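Lipid binding protein (Grifola frondosa, PDB 5H0Q) probably binds membrane domains made of sphingomyelin and cholesterol, and so serves as a probe for these lipid domains in cells. Local coordinates at residues E50-Y55 against G189-A194; W132-P135 against D141-V144; D42-R47 against W99-H104; Q35-Y40 against Y195-Y200. All coordinates share one frame; numbering follows the deposited sequence. Where two conformers were deposited one is given.

How the contacts relate
Contacts 1, 3 and 4 lie on one face of the mixed sheet. Contacts 1 and 3 share helix 41-55, with centres about 11 Å apart, and contact 4 uses the loop just before that helix, its centre about 10 Å from the centre of contact 3. Contacts 1 and 4 share strand 193-201. Contact 2 closes the hairpin 126-134/143-150 in the five-stranded antiparallel sheet. Along the chain, 35-40, 42-47 and 50-55 come first, then 99-104, 132-135 and 141-144, and last 189-194 and 195-200. Helix 41-55 is thus laid over a sheet that the C-terminal strand helps to build, while N134 and S142 tie the hairpin to E191 and N190 by hydrogen bonds.

Contact 1: residues E50-Y55 against G189-A194; sequences ELKAEY and GNETTA
K52 reaches from helix 41-55, which lies over the mixed sheet, across to T193 at the start of strand 193-201. Its chain runs out fully extended, with CG anti to the backbone N (chi1 172°) and every later torsion close to 180°, which carries the ammonium out to the strand. Between CB and the tip the side chain touches L62 of strand 60-68, and CD packs on CE2 of the Y195 ring. CE then comes to T193, 3.4 Å from OG1 and 4.1 Å from CB, and the two side chains cross at about a right angle. At the tip, K52 NZ is 3.5 Å from T193 OG1, close but not a hydrogen bond, and 3.9 Å from OE1 of E191, a long salt bridge. E191 sends its own extended chain up from the turn ahead of the strand, so the two charges meet only loosely.

One helical turn further on, Y55 also reaches T193, at its methyl group. The Y55 side chain touches C60 and, through CB, I103 as well, and its OH is hydrogen-bonded to the backbone N of V59, which helps to hold the ring in place. At the ring edge, near its plane, Y55 CE2 meets T193 CG2 at 4.2 Å.

Contact 2: residues W132-P135 against D141-V144; sequences WQNP and DSQV
Q133 lies side by side with Q143, the two side chains pointing the same way on one face of the hairpin and their amide planes only 21° apart. The touch is made by Q133 NE2, which sits 3.7 Å from Q143 CG, so the amide group of one rests against the aliphatic part of the other. Both chains bend at chi2. Beneath them the backbones pair as an antiparallel hydrogen-bonded pair: Q143 N gives to Q133 O at 2.8 Å and Q133 N gives to Q143 O at 3.1 Å. W132 and V144 form the neighbouring non-hydrogen-bonded pair, where W132 CA makes a CA-H...O contact with Q143 O.

This is the loop end of the hairpin 126-134/143-150, where the strands part into the connection. There N134 OD1 accepts from S142 OG at 2.6 Å, with the hydroxyl above the amide plane. The N134 side chain swings out with CG anti to the backbone N (chi1 -160°), and R138 of the loop binds both N134 OD1 and S142 OG. P135 CD packs at 3.5 Å against D141 O, which also takes a hydrogen bond from a water 2.7 Å away; that water accepts from Q133 NE2 at 2.9 Å.

With OE1 of Q143 held by H170 and G172, and NE2 of Q133 by L167 O as well as the water, the buried amides are drawn into a polar network that joins the hairpin to the segments beside it.

Contact 3: residues D42-R47 against W99-H104; sequences DQAEKR and WTVFIH
Helix 41-55 packs on the mixed sheet here, running almost parallel to strand 99-105: the axes of the two short segments come within 8.4 Å, at an angle of 11°. The backbones are nearest at A44, whose small side chain probably lets the helix sit close. Its CB, aimed at the strand, sits 3.8 Å from V101 CG2 and 3.9 Å from W99 CD2. The indole lies beneath A44, and CB makes an off-centre CH-pi contact with it, 4.3 Å from the centroid of the W99 five-membered ring. The W99 side chain also meets Y66, Y3 and the loop residues K37 and Y40.

V101 splits its two methyls between two helix residues one turn apart. While CG2 goes to A44, touching both its CB and its carbonyl O, CG1 goes to R47, whose CG lies 3.5 Å away. R47 has CG anti to the backbone N (chi1 179°) and then bends at chi2 (59°), which lays its first methylenes against the valine and takes the guanidinium clear of it, to a salt bridge between NH1 and E50 OE2 on the same helix.

No hydrogen bond spans the two segments, so the attachment of helix to sheet rests here on apolar packing, and the arginine contributes its carbon chain to that packing while its charge is met by E50 outside it.

Contact 4: residues Q35-Y40 against Y195-Y200; sequences QRKNVY and YVEYVY
OE2 of E197 is gripped by two cations: NZ of K37, which donates to it at 2.9 Å in a salt bridge, and NE of R64 from the adjacent strand 60-68. The lysine comes to this oxygen from above the carboxylate plane, 35° out of it. OE1 stays further from the ammonium, with E197 OE1 and K37 NZ 3.8 Å apart. Two positive groups on a single oxygen would probably stabilise the ionised carboxylate, and K37 NZ has a further partner in Q41 OE1, so the ammonium is steered by more than the glutamate.

The two chains approach from opposite directions. E197 rises from its strand extended, with CG anti to the backbone N (chi1 -180°). K37 comes down from the loop equally straight until its last torsion, where chi4 of -70° bends NZ over toward the carboxylate.

The contact joins the connection between helices 26-35 and 41-55 to the C-terminal strand 193-201, which lies in the mixed sheet between strands 60-68 and 182-188. K37 and the E197 side chain meet above that sheet on the side where helix 41-55 packs, and Q41 from the start of the helix touches E197 as well.

Alongside the ion pair, the methylenes of K37 find an apolar neighbour two residues along the same strand. V199 points its side chain the same way as E197, and the lysine crosses it at about a right angle, with K37 CE 3.8 Å from V199 CG2.

Contact 1: residues E50-Y55 against G189-A194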
loop_
_atom_site.group_PDB
_atom_site.type_symbol
_atom_site.label_atom_id
_atom_site.label_comp_id
_atom_site.label_asym_id
_atom_site.label_seq_id
_atom_site.Cartn_x
_atom_site.Cartn_y
_atom_site.Cartn_z
ATOM N N GLU A 50 16.428 5.509 1.652
ATOM C CA GLU A 50 16.721 6.494 2.698
ATOM C C GLU A 50 16.255 5.996 4.054
ATOM O O GLU A 50 16.997 6.049 5.042
ATOM C CB GLU A 50 16.019 7.826 2.430
ATOM C CG GLU A 50 16.442 8.643 1.239
ATOM C CD GLU A 50 15.490 9.817 1.031
ATOM O OE1 GLU A 50 15.211 10.167 -0.135
ATOM O OE2 GLU A 50 14.998 10.375 2.035
ATOM N N LEU A 51 14.977 5.603 4.125
ATOM C CA LEU A 51 14.394 5.144 5.382
ATOM C C LEU A 51 15.134 3.931 5.930
ATOM O O LEU A 51 15.352 3.825 7.141
ATOM C CB LEU A 51 12.900 4.818 5.195
ATOM C CG LEU A 51 12.013 6.031 4.925
ATOM C CD1 LEU A 51 10.604 5.569 4.545
ATOM C CD2 LEU A 51 11.972 6.938 6.141
ATOM N N LYS A 52 15.498 2.987 5.063
ATOM C CA LYS A 52 16.229 1.809 5.520
ATOM C C LYS A 52 17.602 2.190 6.044
ATOM O O LYS A 52 18.032 1.702 7.095
ATOM C CB LYS A 52 16.345 0.789 4.386
ATOM C CG LYS A 52 17.259 -0.393 4.722
ATOM C CD LYS A 52 17.168 -1.502 3.681
ATOM C CE LYS A 52 18.067 -2.681 4.030
ATOM N NZ LYS A 52 17.815 -3.853 3.149
ATOM N N ALA A 53 18.309 3.069 5.329
ATOM C CA ALA A 53 19.605 3.519 5.810
ATOM C C ALA A 53 19.472 4.233 7.147
ATOM O O ALA A 53 20.306 4.050 8.042
ATOM C CB ALA A 53 20.260 4.432 4.771
ATOM N N GLU A 54 18.430 5.047 7.303
ATOM C CA GLU A 54 18.229 5.775 8.555
ATOM C C GLU A 54 17.857 4.832 9.699
ATOM O O GLU A 54 18.289 5.032 10.841
ATOM C CB GLU A 54 17.147 6.838 8.353
ATOM C CG GLU A 54 16.776 7.631 9.591
ATOM C CD GLU A 54 15.583 8.540 9.357
ATOM O OE1 GLU A 54 14.704 8.175 8.545
ATOM O OE2 GLU A 54 15.524 9.619 9.982
ATOM N N TYR A 55 17.072 3.791 9.418
ATOM C CA TYR A 55 16.689 2.864 10.473
ATOM C C TYR A 55 17.847 1.947 10.856
ATOM O O TYR A 55 18.114 1.746 12.042
ATOM C CB TYR A 55 15.481 2.033 10.049
ATOM C CG TYR A 55 15.141 0.950 11.057
ATOM C CD1 TYR A 55 14.575 1.280 12.283
ATOM C CD2 TYR A 55 15.393 -0.388 10.793
ATOM C CE1 TYR A 55 14.276 0.315 13.220
ATOM C CE2 TYR A 55 15.094 -1.369 11.733
ATOM C CZ TYR A 55 14.530 -1.001 12.937
ATOM O OH TYR A 55 14.249 -1.952 13.885
ATOM N N GLY A 189 9.756 -8.451 0.353
ATOM C CA GLY A 189 10.954 -9.244 0.471
ATOM C C GLY A 189 10.882 -10.121 1.702
ATOM O O GLY A 189 10.107 -9.875 2.623
ATOM N N ASN A 190 11.677 -11.185 1.713
ATOM C CA ASN A 190 11.756 -12.059 2.875
ATOM C C ASN A 190 13.074 -11.755 3.584
ATOM O O ASN A 190 14.067 -12.452 3.402
ATOM C CB ASN A 190 11.671 -13.498 2.474
ATOM C CG ASN A 190 11.489 -14.412 3.664
ATOM O OD1 ASN A 190 11.169 -13.953 4.759
ATOM N ND2 ASN A 190 11.663 -15.702 3.456
ATOM N N GLU A 191 13.068 -10.710 4.404
ATOM C CA GLU A 191 14.251 -10.325 5.166
ATOM C C GLU A 191 13.819 -9.428 6.318
ATOM O O GLU A 191 12.688 -8.921 6.356
ATOM C CB GLU A 191 15.283 -9.630 4.274
ATOM C CG GLU A 191 14.783 -8.392 3.557
ATOM C CD GLU A 191 15.871 -7.699 2.753
ATOM O OE1 GLU A 191 17.024 -7.638 3.233
ATOM O OE2 GLU A 191 15.579 -7.214 1.640
ATOM N N THR A 192 14.748 -9.235 7.265
ATOM C CA THR A 192 14.422 -8.487 8.474
ATOM C C THR A 192 14.068 -7.039 8.169
ATOM O O THR A 192 13.200 -6.462 8.837
ATOM C CB THR A 192 15.572 -8.542 9.488
ATOM O OG1 THR A 192 16.790 -8.040 8.918
ATOM C CG2 THR A 192 15.788 -9.966 9.962
ATOM N N THR A 193 14.747 -6.418 7.203
ATOM C CA THR A 193 14.411 -5.055 6.790
ATOM C C THR A 193 13.930 -5.148 5.342
ATOM O O THR A 193 14.719 -5.070 4.400
ATOM C CB THR A 193 15.599 -4.087 6.973
ATOM O OG1 THR A 193 16.794 -4.660 6.449
ATOM C CG2 THR A 193 15.828 -3.846 8.419
ATOM N N ALA A 194 12.620 -5.326 5.170
ATOM C CA ALA A 194 12.051 -5.778 3.904
ATOM C C ALA A 194 11.380 -4.641 3.147
ATOM O O ALA A 194 10.657 -3.831 3.734
ATOM C CB ALA A 194 11.029 -6.889 4.138
#

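Contact 2: residues W132-P135 against D141-V144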
loop_
_atom_site.group_PDB
_atom_site.type_symbol
_atom_site.label_atom_id
_atom_site.label_comp_id
_atom_site.label_asym_id
_atom_site.label_seq_id
_atom_site.Cartn_x
_atom_site.Cartn_y
_atom_site.Cartn_z
ATOM N N TRP A 132 1.081 -6.045 6.777
ATOM C CA TRP A 132 2.375 -6.691 6.743
ATOM C C TRP A 132 2.609 -7.353 8.086
ATOM O O TRP A 132 2.040 -6.972 9.106
ATOM C CB TRP A 132 3.495 -5.680 6.422
ATOM C CG TRP A 132 3.515 -4.547 7.427
ATOM C CD1 TRP A 132 4.199 -4.502 8.612
ATOM C CD2 TRP A 132 2.743 -3.354 7.366
ATOM N NE1 TRP A 132 3.926 -3.326 9.271
ATOM C CE2 TRP A 132 3.013 -2.616 8.536
ATOM C CE3 TRP A 132 1.840 -2.828 6.427
ATOM C CZ2 TRP A 132 2.422 -1.384 8.784
ATOM C CZ3 TRP A 132 1.295 -1.613 6.657
ATOM C CH2 TRP A 132 1.560 -0.907 7.836
ATOM N N GLN A 133 3.474 -8.354 8.076
ATOM C CA GLN A 133 3.851 -9.056 9.297
ATOM C C GLN A 133 5.252 -9.586 9.035
ATOM O O GLN A 133 5.425 -10.502 8.220
ATOM C CB GLN A 133 2.858 -10.164 9.626
ATOM C CG GLN A 133 3.090 -10.851 10.978
ATOM C CD GLN A 133 4.137 -11.952 10.924
ATOM O OE1 GLN A 133 5.214 -11.841 11.530
ATOM N NE2 GLN A 133 3.835 -13.022 10.203
ATOM N N ASN A 134 6.240 -8.963 9.672
ATOM C CA ASN A 134 7.646 -9.282 9.453
ATOM C C ASN A 134 8.218 -9.748 10.784
ATOM O O ASN A 134 8.428 -8.917 11.687
ATOM C CB ASN A 134 8.405 -8.069 8.915
ATOM C CG ASN A 134 9.696 -8.468 8.236
ATOM O OD1 ASN A 134 9.899 -9.655 7.964
ATOM N ND2 ASN A 134 10.543 -7.486 7.910
ATOM N N PRO A 135 8.460 -11.039 10.969
ATOM C CA PRO A 135 8.717 -11.568 12.311
ATOM C C PRO A 135 10.162 -11.415 12.758
ATOM O O PRO A 135 11.093 -11.413 11.954
ATOM C CB PRO A 135 8.373 -13.052 12.165
ATOM C CG PRO A 135 8.717 -13.356 10.765
ATOM C CD PRO A 135 8.363 -12.115 9.970
ATOM N N ASP A 141 8.769 -16.550 7.821
ATOM C CA ASP A 141 9.023 -15.677 6.689
ATOM C C ASP A 141 8.261 -14.373 6.832
ATOM O O ASP A 141 7.211 -14.303 7.487
ATOM C CB ASP A 141 8.611 -16.345 5.378
ATOM C CG ASP A 141 9.212 -17.712 5.212
ATOM O OD1 ASP A 141 10.359 -17.901 5.660
ATOM O OD2 ASP A 141 8.534 -18.588 4.636
ATOM N N SER A 142 8.790 -13.345 6.170
ATOM C CA SER A 142 8.041 -12.109 5.975
ATOM C C SER A 142 6.742 -12.383 5.231
ATOM O O SER A 142 6.702 -13.191 4.292
ATOM C CB SER A 142 8.863 -11.109 5.182
ATOM O OG SER A 142 10.172 -10.963 5.730
ATOM N N GLN A 143 5.688 -11.661 5.630
ATOM C CA GLN A 143 4.339 -11.860 5.101
ATOM C C GLN A 143 3.720 -10.538 4.677
ATOM O O GLN A 143 3.995 -9.485 5.263
ATOM C CB GLN A 143 3.415 -12.539 6.136
ATOM C CG GLN A 143 3.920 -13.899 6.627
ATOM C CD GLN A 143 4.021 -14.924 5.518
ATOM O OE1 GLN A 143 3.186 -14.964 4.609
ATOM N NE2 GLN A 143 5.036 -15.773 5.593
ATOM N N VAL A 144 2.817 -10.615 3.689
ATOM C CA VAL A 144 2.066 -9.463 3.208
ATOM C C VAL A 144 0.651 -9.931 2.881
ATOM O O VAL A 144 0.441 -11.089 2.518
ATOM C CB VAL A 144 2.739 -8.820 1.979
ATOM C CG1 VAL A 144 2.714 -9.767 0.812
ATOM C CG2 VAL A 144 2.115 -7.503 1.632
HETATM O O HOH W 1 5.626 -15.211 9.433
#

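Contact 3: residues D42-R47 against W99-H104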
loop_
_atom_site.group_PDB
_atom_site.type_symbol
_atom_site.label_atom_id
_atom_site.label_comp_id
_atom_site.label_asym_id
_atom_site.label_seq_id
_atom_site.Cartn_x
_atom_site.Cartn_y
_atom_site.Cartn_z
ATOM N N ASP A 42 11.252 5.112 -9.196
ATOM C CA ASP A 42 12.612 5.282 -8.682
ATOM C C ASP A 42 12.633 6.251 -7.508
ATOM O O ASP A 42 13.378 6.049 -6.543
ATOM C CB ASP A 42 13.550 5.771 -9.787
ATOM C CG ASP A 42 15.002 5.828 -9.335
ATOM O OD1 ASP A 42 15.405 4.958 -8.532
ATOM O OD2 ASP A 42 15.733 6.741 -9.774
ATOM N N GLN A 43 11.814 7.306 -7.563
ATOM C CA GLN A 43 11.744 8.226 -6.435
ATOM C C GLN A 43 11.216 7.511 -5.207
ATOM O O GLN A 43 11.722 7.699 -4.097
ATOM C CB GLN A 43 10.869 9.430 -6.762
ATOM C CG GLN A 43 11.473 10.447 -7.721
ATOM C CD GLN A 43 10.749 11.778 -7.650
ATOM O OE1 GLN A 43 9.520 11.828 -7.606
ATOM N NE2 GLN A 43 11.508 12.859 -7.604
ATOM N N ALA A 44 10.182 6.688 -5.381
ATOM C CA ALA A 44 9.663 5.951 -4.243
ATOM C C ALA A 44 10.702 4.969 -3.705
ATOM O O ALA A 44 10.881 4.846 -2.486
ATOM C CB ALA A 44 8.372 5.222 -4.634
ATOM N N GLU A 45 11.395 4.259 -4.600
ATOM C CA GLU A 45 12.454 3.353 -4.156
ATOM C C GLU A 45 13.594 4.115 -3.484
ATOM O O GLU A 45 14.130 3.667 -2.471
ATOM C CB GLU A 45 12.975 2.531 -5.335
ATOM C CG GLU A 45 11.921 1.646 -5.961
ATOM C CD GLU A 45 12.447 0.724 -7.041
ATOM O OE1 GLU A 45 13.641 0.810 -7.391
ATOM O OE2 GLU A 45 11.648 -0.097 -7.537
ATOM N N LYS A 46 13.953 5.287 -4.004
ATOM C CA LYS A 46 14.977 6.095 -3.340
ATOM C C LYS A 46 14.566 6.432 -1.907
ATOM O O LYS A 46 15.403 6.432 -0.994
ATOM C CB LYS A 46 15.234 7.369 -4.146
ATOM C CG LYS A 46 16.308 8.274 -3.600
ATOM C CD LYS A 46 16.347 9.567 -4.389
ATOM C CE LYS A 46 17.529 10.430 -3.974
ATOM N NZ LYS A 46 17.593 11.692 -4.756
ATOM N N ARG A 47 13.278 6.722 -1.686
ATOM C CA ARG A 47 12.824 7.009 -0.329
ATOM C C ARG A 47 12.852 5.758 0.544
ATOM O O ARG A 47 13.214 5.829 1.730
ATOM C CB ARG A 47 11.414 7.607 -0.360
ATOM C CG ARG A 47 10.834 7.925 1.011
ATOM C CD ARG A 47 11.734 8.912 1.763
ATOM N NE ARG A 47 11.077 9.434 2.955
ATOM C CZ ARG A 47 11.713 10.031 3.959
ATOM N NH1 ARG A 47 13.024 10.183 3.933
ATOM N NH2 ARG A 47 11.031 10.470 5.002
ATOM N N TRP A 99 2.382 7.788 -5.627
ATOM C CA TRP A 99 2.970 6.899 -4.628
ATOM C C TRP A 99 3.006 7.568 -3.260
ATOM O O TRP A 99 3.162 8.792 -3.156
ATOM C CB TRP A 99 4.443 6.567 -4.958
ATOM C CG TRP A 99 4.729 5.854 -6.228
ATOM C CD1 TRP A 99 4.867 6.394 -7.463
ATOM C CD2 TRP A 99 4.937 4.447 -6.369
ATOM N NE1 TRP A 99 5.157 5.407 -8.378
ATOM C CE2 TRP A 99 5.197 4.201 -7.726
ATOM C CE3 TRP A 99 4.920 3.368 -5.471
ATOM C CZ2 TRP A 99 5.454 2.925 -8.215
ATOM C CZ3 TRP A 99 5.169 2.104 -5.956
ATOM C CH2 TRP A 99 5.427 1.896 -7.315
ATOM N N THR A 100 2.929 6.757 -2.199
ATOM C CA THR A 100 3.446 7.188 -0.917
ATOM C C THR A 100 4.399 6.129 -0.370
ATOM O O THR A 100 4.404 4.974 -0.804
ATOM C CB THR A 100 2.331 7.499 0.065
ATOM O OG1 THR A 100 2.882 8.208 1.172
ATOM C CG2 THR A 100 1.619 6.242 0.543
ATOM N N VAL A 101 5.248 6.555 0.562
ATOM C CA VAL A 101 6.264 5.698 1.159
ATOM C C VAL A 101 6.277 5.952 2.653
ATOM O O VAL A 101 6.224 7.102 3.099
ATOM C CB VAL A 101 7.661 5.967 0.562
ATOM C CG1 VAL A 101 8.712 5.100 1.251
ATOM C CG2 VAL A 101 7.634 5.703 -0.934
ATOM N N PHE A 102 6.392 4.884 3.429
ATOM C CA PHE A 102 6.556 5.039 4.862
ATOM C C PHE A 102 7.292 3.831 5.414
ATOM O O PHE A 102 7.418 2.797 4.753
ATOM C CB PHE A 102 5.198 5.219 5.562
ATOM C CG PHE A 102 4.266 4.027 5.437
ATOM C CD1 PHE A 102 4.314 2.991 6.352
ATOM C CD2 PHE A 102 3.330 3.962 4.424
ATOM C CE1 PHE A 102 3.467 1.896 6.238
ATOM C CE2 PHE A 102 2.466 2.887 4.320
ATOM C CZ PHE A 102 2.542 1.851 5.230
ATOM N N ILE A 103 7.786 3.980 6.639
ATOM C CA ILE A 103 8.418 2.890 7.353
ATOM C C ILE A 103 7.532 2.479 8.519
ATOM O O ILE A 103 6.846 3.294 9.135
ATOM C CB ILE A 103 9.844 3.280 7.817
ATOM C CG1 ILE A 103 10.557 2.082 8.445
ATOM C CG2 ILE A 103 9.821 4.424 8.804
ATOM C CD1 ILE A 103 12.021 2.319 8.758
ATOM N N HIS A 104 7.567 1.198 8.823
ATOM C CA HIS A 104 7.019 0.674 10.066
ATOM C C HIS A 104 8.075 -0.235 10.661
ATOM O O HIS A 104 8.641 -1.061 9.942
ATOM C CB HIS A 104 5.712 -0.089 9.807
ATOM C CG HIS A 104 4.926 -0.353 11.044
ATOM N ND1 HIS A 104 5.103 -1.480 11.815
ATOM C CD2 HIS A 104 3.943 0.365 11.649
ATOM C CE1 HIS A 104 4.252 -1.456 12.829
ATOM N NE2 HIS A 104 3.546 -0.343 12.757
#

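Contact 4: residues Q35-Y40 against Y195-Y200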
loop_
_atom_site.group_PDB
_atom_site.type_symbol
_atom_site.label_atom_id
_atom_site.label_comp_id
_atom_site.label_asym_id
_atom_site.label_seq_id
_atom_site.Cartn_x
_atom_site.Cartn_y
_atom_site.Cartn_z
ATOM N N GLN A 35 0.035 2.310 -16.541
ATOM C CA GLN A 35 1.083 2.447 -17.553
ATOM C C GLN A 35 2.225 3.338 -17.073
ATOM O O GLN A 35 3.380 3.124 -17.467
ATOM C CB GLN A 35 0.514 3.019 -18.854
ATOM C CG GLN A 35 -0.428 2.092 -19.587
ATOM C CD GLN A 35 -1.112 2.748 -20.779
ATOM O OE1 GLN A 35 -1.313 3.965 -20.816
ATOM N NE2 GLN A 35 -1.477 1.935 -21.762
ATOM N N ARG A 36 1.928 4.350 -16.261
ATOM C CA ARG A 36 2.917 5.295 -15.755
ATOM C C ARG A 36 3.562 4.842 -14.449
ATOM O O ARG A 36 4.297 5.625 -13.829
ATOM C CB ARG A 36 2.281 6.670 -15.549
ATOM C CG ARG A 36 1.737 7.326 -16.827
ATOM C CD ARG A 36 2.823 8.130 -17.540
ATOM N NE ARG A 36 2.242 8.825 -18.689
ATOM C CZ ARG A 36 1.972 8.245 -19.848
ATOM N NH1 ARG A 36 2.255 6.961 -20.024
ATOM N NH2 ARG A 36 1.425 8.951 -20.826
ATOM N N LYS A 37 3.328 3.598 -14.032
ATOM C CA LYS A 37 3.813 3.158 -12.727
ATOM C C LYS A 37 5.311 3.391 -12.577
ATOM O O LYS A 37 5.782 3.761 -11.501
ATOM C CB LYS A 37 3.492 1.681 -12.510
ATOM C CG LYS A 37 4.036 1.110 -11.195
ATOM C CD LYS A 37 3.623 -0.333 -11.010
ATOM C CE LYS A 37 4.112 -0.911 -9.703
ATOM N NZ LYS A 37 5.603 -1.101 -9.680
ATOM N N ASN A 38 6.069 3.195 -13.631
ATOM C CA ASN A 38 7.512 3.218 -13.443
ATOM C C ASN A 38 8.110 4.613 -13.584
ATOM O O ASN A 38 9.310 4.784 -13.314
ATOM C CB ASN A 38 8.163 2.225 -14.403
ATOM C CG ASN A 38 7.722 0.801 -14.115
ATOM O OD1 ASN A 38 8.322 0.105 -13.298
ATOM N ND2 ASN A 38 6.633 0.382 -14.744
ATOM N N VAL A 39 7.310 5.617 -13.939
ATOM C CA VAL A 39 7.835 6.960 -14.158
ATOM C C VAL A 39 8.399 7.560 -12.868
ATOM O O VAL A 39 9.486 8.159 -12.875
ATOM C CB VAL A 39 6.752 7.852 -14.785
ATOM C CG1 VAL A 39 7.253 9.282 -14.959
ATOM C CG2 VAL A 39 6.314 7.280 -16.125
ATOM N N TYR A 40 7.682 7.425 -11.744
ATOM C CA TYR A 40 8.158 7.956 -10.467
ATOM C C TYR A 40 8.560 6.864 -9.485
ATOM O O TYR A 40 8.883 7.170 -8.332
ATOM C CB TYR A 40 7.089 8.862 -9.846
ATOM C CG TYR A 40 6.768 10.068 -10.716
ATOM C CD1 TYR A 40 7.463 11.258 -10.556
ATOM C CD2 TYR A 40 5.805 10.009 -11.705
ATOM C CE1 TYR A 40 7.202 12.354 -11.340
ATOM C CE2 TYR A 40 5.519 11.115 -12.496
ATOM C CZ TYR A 40 6.232 12.284 -12.306
ATOM O OH TYR A 40 5.989 13.395 -13.082
ATOM N N TYR A 195 11.615 -4.597 1.839
ATOM C CA TYR A 195 10.840 -3.720 0.972
ATOM C C TYR A 195 9.473 -4.339 0.776
ATOM O O TYR A 195 9.347 -5.543 0.502
ATOM C CB TYR A 195 11.514 -3.537 -0.385
ATOM C CG TYR A 195 12.657 -2.542 -0.421
ATOM C CD1 TYR A 195 12.862 -1.748 -1.542
ATOM C CD2 TYR A 195 13.505 -2.399 0.645
ATOM C CE1 TYR A 195 13.905 -0.846 -1.599
ATOM C CE2 TYR A 195 14.568 -1.504 0.593
ATOM C CZ TYR A 195 14.751 -0.724 -0.523
ATOM O OH TYR A 195 15.797 0.174 -0.577
ATOM N N VAL A 196 8.443 -3.506 0.877
ATOM C CA VAL A 196 7.067 -3.930 0.644
ATOM C C VAL A 196 6.492 -3.004 -0.411
ATOM O O VAL A 196 6.746 -1.796 -0.373
ATOM C CB VAL A 196 6.246 -3.868 1.943
ATOM C CG1 VAL A 196 4.767 -4.153 1.669
ATOM C CG2 VAL A 196 6.790 -4.836 2.930
ATOM N N GLU A 197 5.708 -3.567 -1.343
ATOM C CA GLU A 197 5.002 -2.782 -2.353
ATOM C C GLU A 197 3.536 -3.190 -2.387
ATOM O O GLU A 197 3.220 -4.379 -2.461
ATOM C CB GLU A 197 5.583 -2.962 -3.748
ATOM C CG GLU A 197 4.859 -2.138 -4.855
ATOM C CD GLU A 197 5.427 -2.379 -6.245
ATOM O OE1 GLU A 197 5.246 -3.493 -6.758
ATOM O OE2 GLU A 197 6.054 -1.455 -6.804
ATOM N N TYR A 198 2.649 -2.202 -2.326
ATOM C CA TYR A 198 1.222 -2.394 -2.570
ATOM C C TYR A 198 0.846 -1.651 -3.842
ATOM O O TYR A 198 1.178 -0.470 -3.979
ATOM C CB TYR A 198 0.409 -1.851 -1.397
ATOM C CG TYR A 198 0.667 -2.555 -0.107
ATOM C CD1 TYR A 198 0.216 -3.852 0.109
ATOM C CD2 TYR A 198 1.423 -1.950 0.893
ATOM C CE1 TYR A 198 0.491 -4.521 1.301
ATOM C CE2 TYR A 198 1.685 -2.599 2.086
ATOM C CZ TYR A 198 1.232 -3.883 2.285
ATOM O OH TYR A 198 1.483 -4.550 3.459
ATOM N N VAL A 199 0.072 -2.305 -4.711
ATOM C CA VAL A 199 -0.438 -1.672 -5.918
ATOM C C VAL A 199 -1.931 -1.898 -5.972
ATOM O O VAL A 199 -2.374 -3.052 -5.977
ATOM C CB VAL A 199 0.202 -2.244 -7.180
ATOM C CG1 VAL A 199 -0.272 -1.498 -8.398
ATOM C CG2 VAL A 199 1.709 -2.163 -7.055
ATOM N N TYR A 200 -2.680 -0.823 -6.126
ATOM C CA TYR A 200 -4.136 -0.897 -6.286
ATOM C C TYR A 200 -4.479 -0.518 -7.719
ATOM O O TYR A 200 -4.001 0.518 -8.212
ATOM C CB TYR A 200 -4.815 0.033 -5.298
ATOM C CG TYR A 200 -4.218 -0.014 -3.929
ATOM C CD1 TYR A 200 -3.983 -1.233 -3.298
ATOM C CD2 TYR A 200 -3.885 1.149 -3.266
ATOM C CE1 TYR A 200 -3.419 -1.279 -2.063
ATOM C CE2 TYR A 200 -3.308 1.113 -2.021
ATOM C CZ TYR A 200 -3.082 -0.097 -1.420
ATOM O OH TYR A 200 -2.485 -0.122 -0.183
#